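PDB 5YQ8: DNA-damage inducible protein DDI1-like protein from Leishmania major, which probably acts as an aspartic endopeptidase, the chain here being its retroviral protease-like domain, which pairs with a second copy in the crystal. Local coordinates for residues C61-M66 / P77-V82; I29-T34 / A87-I92; V15-F20 / A35-L40; C10-V15 / T67-A72. All blocks are in the same frame, centred on the assembly; numbering follows the deposited sequence.

Contact 1: C61-M66 / P77-V82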
loop_
_atom_site.group_PDB
_atom_site.type_symbol
_atom_site.label_atom_id
_atom_site.label_comp_id
_atom_site.label_asym_id
_atom_site.label_seq_id
_atom_site.Cartn_x
_atom_site.Cartn_y
_atom_site.Cartn_z
ATOM N N CYS A 61 -17.587 1.548 -13.274
ATOM C CA CYS A 61 -18.338 0.930 -14.347
ATOM C C CYS A 61 -18.983 -0.356 -13.906
ATOM O O CYS A 61 -19.779 -0.858 -14.630
ATOM C CB CYS A 61 -17.438 0.555 -15.525
ATOM S SG CYS A 61 -16.727 1.904 -16.418
ATOM N N GLY A 62 -18.599 -0.945 -12.773
ATOM C CA GLY A 62 -19.202 -2.175 -12.283
ATOM C C GLY A 62 -18.196 -2.918 -11.425
ATOM O O GLY A 62 -17.173 -2.340 -11.028
ATOM N N ARG A 63 -18.528 -4.176 -11.115
ATOM C CA ARG A 63 -17.674 -5.041 -10.347
ATOM C C ARG A 63 -17.557 -6.395 -10.994
ATOM O O ARG A 63 -18.576 -6.943 -11.356
ATOM C CB ARG A 63 -18.230 -5.194 -8.950
ATOM C CG ARG A 63 -17.289 -5.883 -7.949
ATOM C CD ARG A 63 -17.917 -6.014 -6.575
ATOM N NE ARG A 63 -16.948 -6.499 -5.590
ATOM C CZ ARG A 63 -16.772 -7.770 -5.195
ATOM N NH1 ARG A 63 -17.531 -8.778 -5.641
ATOM N NH2 ARG A 63 -15.813 -8.052 -4.297
ATOM N N ILE A 64 -16.346 -6.955 -11.096
ATOM C CA ILE A 64 -16.134 -8.278 -11.704
ATOM C C ILE A 64 -16.016 -9.196 -10.506
ATOM O O ILE A 64 -15.088 -9.098 -9.690
ATOM C CB ILE A 64 -14.902 -8.272 -12.586
ATOM C CG1 ILE A 64 -15.232 -7.707 -13.953
ATOM C CG2 ILE A 64 -14.360 -9.654 -12.834
ATOM C CD1 ILE A 64 -14.091 -7.570 -14.933
ATOM N N HIS A 65 -16.978 -10.085 -10.340
ATOM C CA HIS A 65 -17.068 -10.844 -9.056
ATOM C C HIS A 65 -16.090 -11.996 -8.993
ATOM O O HIS A 65 -15.698 -12.433 -7.934
ATOM C CB HIS A 65 -18.501 -11.338 -8.803
ATOM C CG HIS A 65 -19.500 -10.240 -8.800
ATOM N ND1 HIS A 65 -19.408 -9.158 -7.963
ATOM C CD2 HIS A 65 -20.604 -10.045 -9.550
ATOM C CE1 HIS A 65 -20.449 -8.364 -8.164
ATOM N NE2 HIS A 65 -21.180 -8.871 -9.139
ATOM N N MET A 66 -15.708 -12.482 -10.160
ATOM C CA MET A 66 -14.740 -13.570 -10.294
ATOM C C MET A 66 -14.243 -13.606 -11.711
ATOM O O MET A 66 -15.030 -13.692 -12.628
ATOM C CB MET A 66 -15.305 -14.941 -9.931
ATOM C CG MET A 66 -14.242 -16.035 -9.924
ATOM S SD MET A 66 -14.095 -16.751 -11.528
ATOM C CE MET A 66 -12.962 -18.048 -11.264
ATOM N N PRO A 77 -8.558 -16.651 -8.262
ATOM C CA PRO A 77 -9.783 -15.951 -8.533
ATOM C C PRO A 77 -9.735 -14.569 -7.916
ATOM O O PRO A 77 -9.600 -14.469 -6.677
ATOM C CB PRO A 77 -10.851 -16.830 -7.860
ATOM C CG PRO A 77 -10.133 -17.543 -6.797
ATOM C CD PRO A 77 -8.739 -17.698 -7.251
ATOM N N PHE A 78 -9.846 -13.520 -8.767
ATOM C CA PHE A 78 -9.955 -12.140 -8.361
ATOM C C PHE A 78 -11.353 -11.590 -8.489
ATOM O O PHE A 78 -12.121 -11.982 -9.326
ATOM C CB PHE A 78 -9.018 -11.274 -9.194
ATOM C CG PHE A 78 -7.628 -11.166 -8.583
ATOM C CD1 PHE A 78 -6.793 -12.299 -8.508
ATOM C CD2 PHE A 78 -7.178 -9.960 -8.039
ATOM C CE1 PHE A 78 -5.565 -12.235 -7.922
ATOM C CE2 PHE A 78 -5.921 -9.897 -7.457
ATOM C CZ PHE A 78 -5.120 -11.029 -7.405
ATOM N N ALA A 79 -11.656 -10.612 -7.645
ATOM C CA ALA A 79 -12.856 -9.754 -7.756
ATOM C C ALA A 79 -12.365 -8.330 -7.615
ATOM O O ALA A 79 -11.507 -8.029 -6.731
ATOM C CB ALA A 79 -13.851 -10.018 -6.672
ATOM N N PHE A 80 -12.850 -7.484 -8.524
ATOM C CA PHE A 80 -12.492 -6.094 -8.501
ATOM C C PHE A 80 -13.486 -5.187 -9.179
ATOM O O PHE A 80 -14.335 -5.656 -9.913
ATOM C CB PHE A 80 -11.155 -5.906 -9.155
ATOM C CG PHE A 80 -10.999 -6.653 -10.402
ATOM C CD1 PHE A 80 -11.686 -6.289 -11.512
ATOM C CD2 PHE A 80 -10.172 -7.741 -10.427
ATOM C CE1 PHE A 80 -11.536 -7.022 -12.645
ATOM C CE2 PHE A 80 -10.038 -8.492 -11.505
ATOM C CZ PHE A 80 -10.713 -8.128 -12.629
ATOM N N TYR A 81 -13.434 -3.911 -8.845
ATOM C CA TYR A 81 -14.251 -2.920 -9.510
ATOM C C TYR A 81 -13.634 -2.536 -10.826
ATOM O O TYR A 81 -12.459 -2.653 -11.022
ATOM C CB TYR A 81 -14.403 -1.698 -8.620
ATOM C CG TYR A 81 -15.139 -1.974 -7.347
ATOM C CD1 TYR A 81 -16.485 -2.363 -7.375
ATOM C CD2 TYR A 81 -14.541 -1.821 -6.115
ATOM C CE1 TYR A 81 -17.207 -2.600 -6.229
ATOM C CE2 TYR A 81 -15.292 -2.004 -4.950
ATOM C CZ TYR A 81 -16.621 -2.427 -5.026
ATOM O OH TYR A 81 -17.427 -2.713 -3.952
ATOM N N VAL A 82 -14.461 -2.056 -11.736
ATOM C CA VAL A 82 -13.999 -1.570 -13.013
ATOM C C VAL A 82 -14.338 -0.086 -13.090
ATOM O O VAL A 82 -15.507 0.286 -12.852
ATOM C CB VAL A 82 -14.582 -2.359 -14.204
ATOM C CG1 VAL A 82 -14.107 -1.763 -15.498
ATOM C CG2 VAL A 82 -14.147 -3.829 -14.158
#

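Contact 2: I29-T34 / A87-I92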
loop_
_atom_site.group_PDB
_atom_site.type_symbol
_atom_site.label_atom_id
_atom_site.label_comp_id
_atom_site.label_asym_id
_atom_site.label_seq_id
_atom_site.Cartn_x
_atom_site.Cartn_y
_atom_site.Cartn_z
ATOM N N ILE A 29 -9.088 -2.749 -8.149
ATOM C CA ILE A 29 -9.722 -1.986 -9.206
ATOM C C ILE A 29 -8.927 -2.144 -10.478
ATOM O O ILE A 29 -7.718 -2.150 -10.442
ATOM C CB ILE A 29 -9.822 -0.500 -8.874
ATOM C CG1 ILE A 29 -10.610 -0.229 -7.590
ATOM C CG2 ILE A 29 -10.618 0.200 -9.947
ATOM C CD1 ILE A 29 -10.285 1.098 -6.949
ATOM N N MET A 30 -9.635 -2.316 -11.587
ATOM C CA MET A 30 -9.103 -2.460 -12.911
ATOM C C MET A 30 -9.686 -1.401 -13.815
ATOM O O MET A 30 -10.908 -1.137 -13.744
ATOM C CB MET A 30 -9.491 -3.850 -13.443
ATOM C CG MET A 30 -9.278 -4.027 -14.920
ATOM S SD MET A 30 -9.616 -5.728 -15.421
ATOM C CE MET A 30 -8.308 -6.641 -14.677
ATOM N N ASN A 31 -8.874 -0.842 -14.707
ATOM C CA ASN A 31 -9.411 0.206 -15.594
ATOM C C ASN A 31 -10.241 -0.406 -16.698
ATOM O O ASN A 31 -10.114 -1.580 -16.971
ATOM C CB ASN A 31 -8.338 1.190 -16.096
ATOM C CG ASN A 31 -7.215 0.511 -16.803
ATOM O OD1 ASN A 31 -7.276 -0.709 -17.024
ATOM N ND2 ASN A 31 -6.142 1.250 -17.101
ATOM N N LYS A 32 -11.139 0.365 -17.288
ATOM C CA LYS A 32 -12.019 -0.115 -18.366
ATOM C C LYS A 32 -11.241 -0.676 -19.540
ATOM O O LYS A 32 -11.631 -1.702 -20.118
ATOM C CB LYS A 32 -12.941 0.999 -18.874
ATOM C CG LYS A 32 -13.862 0.560 -20.020
ATOM C CD LYS A 32 -14.972 1.557 -20.302
ATOM C CE LYS A 32 -15.809 1.141 -21.509
ATOM N NZ LYS A 32 -17.085 1.953 -21.518
ATOM N N ARG A 33 -10.116 -0.023 -19.837
ATOM C CA ARG A 33 -9.318 -0.329 -20.998
ATOM C C ARG A 33 -8.777 -1.708 -20.852
ATOM O O ARG A 33 -8.721 -2.439 -21.862
ATOM C CB ARG A 33 -8.156 0.683 -21.166
ATOM C CG ARG A 33 -7.293 0.445 -22.423
ATOM C CD ARG A 33 -6.333 1.618 -22.677
ATOM N NE ARG A 33 -6.025 2.298 -21.405
ATOM C CZ ARG A 33 -5.023 1.995 -20.582
ATOM N NH1 ARG A 33 -4.149 1.028 -20.897
ATOM N NH2 ARG A 33 -4.865 2.689 -19.427
ATOM N N THR A 34 -8.352 -2.072 -19.632
ATOM C CA THR A 34 -7.726 -3.394 -19.402
ATOM C C THR A 34 -8.739 -4.522 -19.523
ATOM O O THR A 34 -8.499 -5.534 -20.216
ATOM C CB THR A 34 -7.062 -3.443 -18.061
ATOM O OG1 THR A 34 -5.948 -2.561 -18.131
ATOM C CG2 THR A 34 -6.523 -4.877 -17.762
ATOM N N ALA A 87 -5.269 5.515 -14.161
ATOM C CA ALA A 87 -3.942 5.540 -14.772
ATOM C C ALA A 87 -3.390 4.122 -14.827
ATOM O O ALA A 87 -2.793 3.735 -15.856
ATOM C CB ALA A 87 -2.991 6.456 -13.998
ATOM N N MET A 88 -3.637 3.353 -13.734
ATOM C CA MET A 88 -3.006 2.055 -13.496
ATOM C C MET A 88 -3.938 0.948 -13.905
ATOM O O MET A 88 -5.115 0.907 -13.490
ATOM C CB MET A 88 -2.598 1.877 -12.021
ATOM C CG MET A 88 -1.656 2.958 -11.605
ATOM S SD MET A 88 -0.844 2.531 -10.076
ATOM C CE MET A 88 -2.133 2.626 -8.839
ATOM N N ASP A 89 -3.399 0.015 -14.701
ATOM C CA ASP A 89 -4.204 -1.049 -15.294
ATOM C C ASP A 89 -4.941 -1.834 -14.214
ATOM O O ASP A 89 -6.155 -2.002 -14.288
ATOM C CB ASP A 89 -3.323 -1.960 -16.133
ATOM C CG ASP A 89 -2.799 -1.247 -17.379
ATOM O OD1 ASP A 89 -3.147 -0.018 -17.547
ATOM O OD2 ASP A 89 -2.110 -1.938 -18.220
ATOM N N LEU A 90 -4.220 -2.258 -13.180
ATOM C CA LEU A 90 -4.752 -3.151 -12.207
ATOM C C LEU A 90 -4.056 -2.880 -10.906
ATOM O O LEU A 90 -2.789 -2.785 -10.854
ATOM C CB LEU A 90 -4.499 -4.601 -12.660
ATOM C CG LEU A 90 -5.073 -5.700 -11.797
ATOM C CD1 LEU A 90 -6.565 -5.540 -11.572
ATOM C CD2 LEU A 90 -4.779 -7.035 -12.449
ATOM N N ILE A 91 -4.878 -2.769 -9.860
ATOM C CA ILE A 91 -4.450 -2.604 -8.520
ATOM C C ILE A 91 -4.868 -3.849 -7.700
ATOM O O ILE A 91 -6.091 -4.190 -7.624
ATOM C CB ILE A 91 -5.052 -1.333 -7.922
ATOM C CG1 ILE A 91 -4.759 -0.174 -8.876
ATOM C CG2 ILE A 91 -4.414 -1.077 -6.593
ATOM C CD1 ILE A 91 -5.331 1.154 -8.497
ATOM N N ILE A 92 -3.853 -4.530 -7.142
ATOM C CA ILE A 92 -4.035 -5.547 -6.153
ATOM C C ILE A 92 -4.197 -4.860 -4.786
ATOM O O ILE A 92 -3.241 -4.357 -4.224
ATOM C CB ILE A 92 -2.864 -6.490 -6.157
ATOM C CG1 ILE A 92 -2.803 -7.203 -7.492
ATOM C CG2 ILE A 92 -3.022 -7.556 -5.061
ATOM C CD1 ILE A 92 -1.690 -8.213 -7.559
HETATM O O HOH W 1 -2.090 0.969 -19.550
#

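Contact 3: V15-F20 / A35-L40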
loop_
_atom_site.group_PDB
_atom_site.type_symbol
_atom_site.label_atom_id
_atom_site.label_comp_id
_atom_site.label_asym_id
_atom_site.label_seq_id
_atom_site.Cartn_x
_atom_site.Cartn_y
_atom_site.Cartn_z
ATOM N N VAL A 15 -3.698 -12.633 -21.782
ATOM C CA VAL A 15 -3.253 -11.296 -22.031
ATOM C C VAL A 15 -2.395 -10.816 -20.874
ATOM O O VAL A 15 -2.743 -10.912 -19.727
ATOM C CB VAL A 15 -4.445 -10.339 -22.166
ATOM C CG1 VAL A 15 -3.964 -8.861 -22.387
ATOM C CG2 VAL A 15 -5.369 -10.799 -23.285
ATOM N N LEU A 16 -1.268 -10.259 -21.224
ATOM C CA LEU A 16 -0.297 -9.825 -20.214
ATOM C C LEU A 16 -0.634 -8.501 -19.558
ATOM O O LEU A 16 -0.895 -7.519 -20.275
ATOM C CB LEU A 16 1.088 -9.750 -20.812
ATOM C CG LEU A 16 2.243 -9.476 -19.880
ATOM C CD1 LEU A 16 2.243 -10.502 -18.785
ATOM C CD2 LEU A 16 3.560 -9.533 -20.632
ATOM N N VAL A 17 -0.634 -8.469 -18.211
ATOM C CA VAL A 17 -0.948 -7.253 -17.481
ATOM C C VAL A 17 -0.048 -7.088 -16.276
ATOM O O VAL A 17 0.374 -8.110 -15.671
ATOM C CB VAL A 17 -2.432 -7.226 -17.063
ATOM C CG1 VAL A 17 -3.361 -6.949 -18.257
ATOM C CG2 VAL A 17 -2.845 -8.533 -16.488
ATOM N N LYS A 18 0.308 -5.842 -15.959
ATOM C CA LYS A 18 1.021 -5.568 -14.753
ATOM C C LYS A 18 0.098 -4.980 -13.674
ATOM O O LYS A 18 -0.801 -4.202 -13.978
ATOM C CB LYS A 18 2.213 -4.658 -14.993
ATOM C CG LYS A 18 1.947 -3.180 -15.196
ATOM C CD LYS A 18 3.192 -2.385 -14.869
ATOM C CE LYS A 18 2.972 -0.943 -15.257
ATOM N NZ LYS A 18 2.678 -0.743 -16.724
ATOM N N ALA A 19 0.320 -5.404 -12.432
ATOM C CA ALA A 19 -0.596 -5.145 -11.323
ATOM C C ALA A 19 0.154 -4.436 -10.204
ATOM O O ALA A 19 1.167 -4.921 -9.755
ATOM C CB ALA A 19 -1.192 -6.458 -10.784
ATOM N N PHE A 20 -0.374 -3.312 -9.763
ATOM C CA PHE A 20 0.146 -2.564 -8.596
ATOM C C PHE A 20 -0.273 -3.160 -7.258
ATOM O O PHE A 20 -1.446 -3.439 -7.087
ATOM C CB PHE A 20 -0.385 -1.166 -8.671
ATOM C CG PHE A 20 0.180 -0.215 -7.641
ATOM C CD1 PHE A 20 1.500 0.178 -7.704
ATOM C CD2 PHE A 20 -0.647 0.351 -6.647
ATOM C CE1 PHE A 20 1.990 1.123 -6.815
ATOM C CE2 PHE A 20 -0.138 1.244 -5.737
ATOM C CZ PHE A 20 1.191 1.618 -5.804
ATOM N N ALA A 35 -9.868 -4.360 -18.868
ATOM C CA ALA A 35 -10.911 -5.373 -18.922
ATOM C C ALA A 35 -11.414 -5.512 -20.352
ATOM O O ALA A 35 -11.688 -6.607 -20.801
ATOM C CB ALA A 35 -12.024 -5.030 -17.960
ATOM N N GLU A 36 -11.554 -4.402 -21.064
ATOM C CA GLU A 36 -11.802 -4.477 -22.505
ATOM C C GLU A 36 -10.658 -5.218 -23.217
ATOM O O GLU A 36 -10.849 -6.077 -24.104
ATOM C CB GLU A 36 -11.993 -3.072 -23.109
ATOM C CG GLU A 36 -13.416 -2.488 -22.953
ATOM C CD GLU A 36 -13.564 -1.021 -23.407
ATOM O OE1 GLU A 36 -12.690 -0.185 -23.088
ATOM O OE2 GLU A 36 -14.551 -0.703 -24.099
ATOM N N ARG A 37 -9.442 -4.929 -22.819
ATOM C CA ARG A 37 -8.283 -5.590 -23.449
ATOM C C ARG A 37 -8.185 -7.077 -23.103
ATOM O O ARG A 37 -7.592 -7.830 -23.845
ATOM C CB ARG A 37 -7.020 -4.816 -23.093
ATOM C CG ARG A 37 -5.706 -5.327 -23.665
ATOM C CD ARG A 37 -4.645 -4.236 -23.460
ATOM N NE ARG A 37 -4.466 -3.850 -22.059
ATOM C CZ ARG A 37 -3.730 -4.513 -21.160
ATOM N NH1 ARG A 37 -3.003 -5.587 -21.472
ATOM N NH2 ARG A 37 -3.690 -4.067 -19.948
ATOM N N CYS A 38 -8.776 -7.467 -21.988
ATOM C CA CYS A 38 -8.805 -8.825 -21.508
ATOM C C CYS A 38 -10.152 -9.509 -21.810
ATOM O O CYS A 38 -10.369 -10.657 -21.434
ATOM C CB CYS A 38 -8.532 -8.824 -19.968
ATOM S SG CYS A 38 -6.819 -8.347 -19.545
ATOM N N GLY A 39 -11.066 -8.809 -22.468
ATOM C CA GLY A 39 -12.341 -9.394 -22.847
ATOM C C GLY A 39 -13.286 -9.648 -21.659
ATOM O O GLY A 39 -13.985 -10.625 -21.663
ATOM N N LEU A 40 -13.311 -8.749 -20.679
ATOM C CA LEU A 40 -14.016 -8.913 -19.415
ATOM C C LEU A 40 -15.248 -8.038 -19.253
ATOM O O LEU A 40 -15.865 -8.029 -18.186
ATOM C CB LEU A 40 -13.054 -8.574 -18.261
ATOM C CG LEU A 40 -11.753 -9.335 -18.167
ATOM C CD1 LEU A 40 -10.971 -8.843 -16.982
ATOM C CD2 LEU A 40 -12.064 -10.827 -18.036
#

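Contact 4: C10-V15 / T67-A72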
loop_
_atom_site.group_PDB
_atom_site.type_symbol
_atom_site.label_atom_id
_atom_site.label_comp_id
_atom_site.label_asym_id
_atom_site.label_seq_id
_atom_site.Cartn_x
_atom_site.Cartn_y
_atom_site.Cartn_z
ATOM N N CYS A 10 1.253 -10.528 -14.519
ATOM C CA CYS A 10 0.305 -11.623 -14.518
ATOM C C CYS A 10 -0.451 -11.639 -15.841
ATOM O O CYS A 10 -0.314 -10.741 -16.650
ATOM C CB CYS A 10 -0.722 -11.439 -13.377
ATOM S SG CYS A 10 -1.757 -9.934 -13.396
ATOM N N THR A 11 -1.322 -12.628 -16.031
ATOM C CA THR A 11 -2.131 -12.733 -17.260
ATOM C C THR A 11 -3.606 -12.995 -16.913
ATOM O O THR A 11 -3.903 -13.799 -16.063
ATOM C CB THR A 11 -1.628 -13.885 -18.191
ATOM O OG1 THR A 11 -1.734 -15.160 -17.531
ATOM C CG2 THR A 11 -0.217 -13.685 -18.582
ATOM N N ILE A 12 -4.521 -12.372 -17.641
ATOM C CA ILE A 12 -5.932 -12.643 -17.576
ATOM C C ILE A 12 -6.395 -12.971 -18.978
ATOM O O ILE A 12 -6.310 -12.104 -19.880
ATOM C CB ILE A 12 -6.686 -11.415 -17.085
ATOM C CG1 ILE A 12 -6.103 -10.969 -15.728
ATOM C CG2 ILE A 12 -8.178 -11.712 -16.967
ATOM C CD1 ILE A 12 -6.812 -9.848 -14.989
ATOM N N ASN A 13 -6.909 -14.184 -19.164
ATOM C CA ASN A 13 -7.289 -14.719 -20.473
ATOM C C ASN A 13 -6.144 -14.540 -21.438
ATOM O O ASN A 13 -6.298 -13.761 -22.397
ATOM C CB ASN A 13 -8.477 -14.002 -21.078
ATOM C CG ASN A 13 -9.618 -13.991 -20.185
ATOM O OD1 ASN A 13 -10.082 -15.034 -19.740
ATOM N ND2 ASN A 13 -10.121 -12.823 -19.955
ATOM N N GLN A 14 -4.988 -15.120 -21.142
ATOM C CA GLN A 14 -3.831 -15.111 -22.058
ATOM C C GLN A 14 -3.111 -13.751 -22.228
ATOM O O GLN A 14 -2.039 -13.754 -22.819
ATOM C CB GLN A 14 -4.285 -15.611 -23.482
ATOM C CG GLN A 14 -4.956 -16.960 -23.579
ATOM C CD GLN A 14 -3.973 -18.056 -23.282
ATOM O OE1 GLN A 14 -2.759 -17.868 -23.393
ATOM N NE2 GLN A 14 -4.482 -19.179 -22.839
ATOM N N VAL A 15 -3.698 -12.633 -21.782
ATOM C CA VAL A 15 -3.253 -11.296 -22.031
ATOM C C VAL A 15 -2.395 -10.816 -20.874
ATOM O O VAL A 15 -2.743 -10.912 -19.727
ATOM C CB VAL A 15 -4.445 -10.339 -22.166
ATOM C CG1 VAL A 15 -3.964 -8.861 -22.387
ATOM C CG2 VAL A 15 -5.369 -10.799 -23.285
ATOM N N THR A 67 -12.932 -13.423 -11.860
ATOM C CA THR A 67 -12.226 -13.679 -13.079
ATOM C C THR A 67 -10.938 -14.400 -12.722
ATOM O O THR A 67 -10.238 -14.016 -11.784
ATOM C CB THR A 67 -11.909 -12.383 -13.861
ATOM O OG1 THR A 67 -11.185 -12.685 -15.083
ATOM C CG2 THR A 67 -11.108 -11.416 -13.055
ATOM N N PRO A 68 -10.595 -15.398 -13.491
ATOM C CA PRO A 68 -9.271 -16.005 -13.268
ATOM C C PRO A 68 -8.070 -15.133 -13.697
ATOM O O PRO A 68 -8.054 -14.543 -14.753
ATOM C CB PRO A 68 -9.335 -17.313 -14.073
ATOM C CG PRO A 68 -10.781 -17.439 -14.466
ATOM C CD PRO A 68 -11.318 -16.069 -14.573
ATOM N N VAL A 69 -7.113 -15.026 -12.804
ATOM C CA VAL A 69 -5.861 -14.312 -13.011
ATOM C C VAL A 69 -4.689 -15.220 -12.680
ATOM O O VAL A 69 -4.599 -15.774 -11.581
ATOM C CB VAL A 69 -5.842 -13.111 -12.088
ATOM C CG1 VAL A 69 -4.643 -12.255 -12.355
ATOM C CG2 VAL A 69 -7.069 -12.256 -12.279
ATOM N N ASN A 70 -3.774 -15.359 -13.636
ATOM C CA ASN A 70 -2.661 -16.271 -13.522
ATOM C C ASN A 70 -1.515 -15.540 -12.875
ATOM O O ASN A 70 -0.690 -14.855 -13.525
ATOM C CB ASN A 70 -2.272 -16.858 -14.882
ATOM C CG ASN A 70 -1.041 -17.734 -14.801
ATOM O OD1 ASN A 70 0.090 -17.211 -14.682
ATOM N ND2 ASN A 70 -1.241 -19.070 -14.731
ATOM N N LEU A 71 -1.443 -15.677 -11.558
ATOM C CA LEU A 71 -0.452 -14.951 -10.757
ATOM C C LEU A 71 0.390 -16.003 -10.073
ATOM O O LEU A 71 -0.142 -16.979 -9.476
ATOM C CB LEU A 71 -1.162 -14.004 -9.787
ATOM C CG LEU A 71 -0.221 -13.159 -8.931
ATOM C CD1 LEU A 71 0.806 -12.397 -9.755
ATOM C CD2 LEU A 71 -0.974 -12.168 -8.085
ATOM N N ALA A 72 1.704 -15.835 -10.192
ATOM C CA ALA A 72 2.698 -16.781 -9.645
ATOM C C ALA A 72 2.583 -18.114 -10.265
ATOM O O ALA A 72 2.800 -19.111 -9.557
ATOM C CB ALA A 72 2.618 -16.875 -8.094
HETATM O O HOH W 2 -6.641 -15.987 -16.632
#

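Contact 1: C61-M66 / P77-V82
Strand 62-66 runs antiparallel to 77-82, their short axes at 166°, with I64 and F80 exchanging both backbone bonds, I64 N to F80 O at 2.7 Å and F80 N to I64 O. C61 and G62 both face V82, whose O lies doubtfully close to C61 N and accepts a weak bond from G62 N, while V82 N returns a straight one to G62 O. On one face, I64 and F80 lie side by side and point the same way. A chi1 of 44° puts F80 CG between the backbone N and the carbonyl carbon, and F80 CE1 lies 3.5 Å from I64 CD1. I64 CD1 also meets V82 CG2, and L40 packs on I64. On the other face R63 runs out extended past the tyrosine, its CD 3.5 Å from Y81 CE1. Its guanidinium carries A79 CB over one face and gives an in-plane bond from R63 NH1 to H65 ND1 (3.0 Å), which helps to set its rotation; H65 NE2 is held in turn by D45. This is part of the beta hairpin of strands 62-71 and 74-83 in the retropepsin-like domain, with a classic beta bulge where C61 and G62 face V82.

Contact 2: I29-T34 / A87-I92
A helix N-cap and a short antiparallel strand pair meet here, in the retropepsin-like core beside the active site: N31 ends strand 29-31 and caps helix 32-37, while 87-92 includes strand 90-92. I91 lies against D22, the probable catalytic aspartate. Between the strands I91 N bonds I29 O at 3.0 Å, and N31 N bonds D89 O. On one face of the pair M30 and L90 touch through methyls, M30 CE 3.7 Å from L90 CD1.

The polar end centres on the side chain of N31, which lies alongside that of D89 and points the same way. Its OD1 accepts twice from T34: OG1 arrives in the carbonyl plane on a lone pair, whereas T34 N comes from above that plane. The amide's other arm donates from N31 ND2 to D89 OD1 at 3.3 Å, meeting the carboxylate from above, with amide and carboxylate planes 44° apart; N31 ND2 also bonds Q86 O. T34 crosses D89 at about a right angle, its OG1 3.4 Å from D89 CB. D89 OD2 forms a salt bridge with R37 NH2, so the carboxylate probably keeps its negative charge. R33 adds a long salt bridge, R33 NH1 to D89 OD1 at 3.6 Å, and one water touches both ends, accepting from R33 NH1 and donating to D89 OD1.

Contact 3: V15-F20 / A35-L40
R37 reaches from the last turn of its helix to V15, L16 and V17. Its CG stands anti to the backbone N (chi1 -179°), and after a second extended step the chain bends at chi3 (58°), which swings NE round; the guanidinium beyond it lies by the strand. R37 NH1 donates to L16 O at 3.1 Å. The oxygen lies almost in the guanidinium plane, at its edge, while the donor is tilted 30° from the plane of the carbonyl. R37 slides past V17 in the opposite direction, and V17 CG1 comes 3.4 Å from R37 NH2 and nearly as close to NH1. V15 crosses the arginine obliquely, with CG1 3.5 Å from R37 NH1.

The contact joins strand 15-21 to the C-terminal end of helix 32-37 in the retropepsin-like fold. The helix finishes in a Schellman motif at G39, whose positive phi accompanies the bonds G39 N to E36 O and L40 N to A35 O. R37 NH2 has a further partner in T34 OG1. Beside the valines, C38 turns SG anti to its carbonyl carbon, and there C38 SG packs 3.9 Å from V17 CG1. C38 SG also lies 4.1 Å from V15 CB.

Contact 4: C10-V15 / T67-A72
T11 and N70 form a single antiparallel bridge joining strands 7-12 and 62-71, the two outermost strands of the six-stranded sheet, so that it closes on itself in this retropepsin-like fold; beyond it I12 to V15 make the type I' turn of a tight beta hairpin into strand 15-21. Of the backbone bonds, N70 N to T11 O is nearly straight, 2.9 Å long (176° at the hydrogen), while T11 N to N70 O is weak.

The apolar contacts gather round V69, which is buried: its CG1 meets both C10 and I12, and its CG2 meets I12. C10 SG, placed between its backbone N and carbonyl carbon (chi1 60°), packs 3.8 Å from V69 CG1. I12 CD1 comes 3.6 Å from V69 CG2. C10 CB meets L71 CD1, and F78 of strand 74-83 packs on V69 as well.

Polar side-chain atoms meet carbon here. T11 and N70 lie side by side, pointing the same way, and T11 OG1 comes 3.2 Å from N70 CB. I12 CG2 rests 3.7 Å from T67 OG1, the two side chains crossing at about a right angle. Past the bridge a water continues the link between the backbones, accepting from N13 N at 3.1 Å and donating to P68 O at 2.8 Å.

In the fold
From the N terminus, strand 7-12 turns directly into strand 15-21, and contact 3 closes the first loop by bringing helix 32-37 back to that strand. Contact 4 spans a wider loop, from 10-15 to 67-72, and holds contact 3 wholly within it; the two share V15. Contact 2 opens at 29-34 and closes last, at 87-92, so it crosses both contact 3 and contact 4 and encloses the hairpin of contact 1. Contacts 1 and 4 cross as well, using successive parts of strand 62-71. M30 is a meeting point: its N bonds Y81 O, and its CE packs on F80 and I12. F20 pairs with L90 and I92, tying strand 15-21 to strand 90-92.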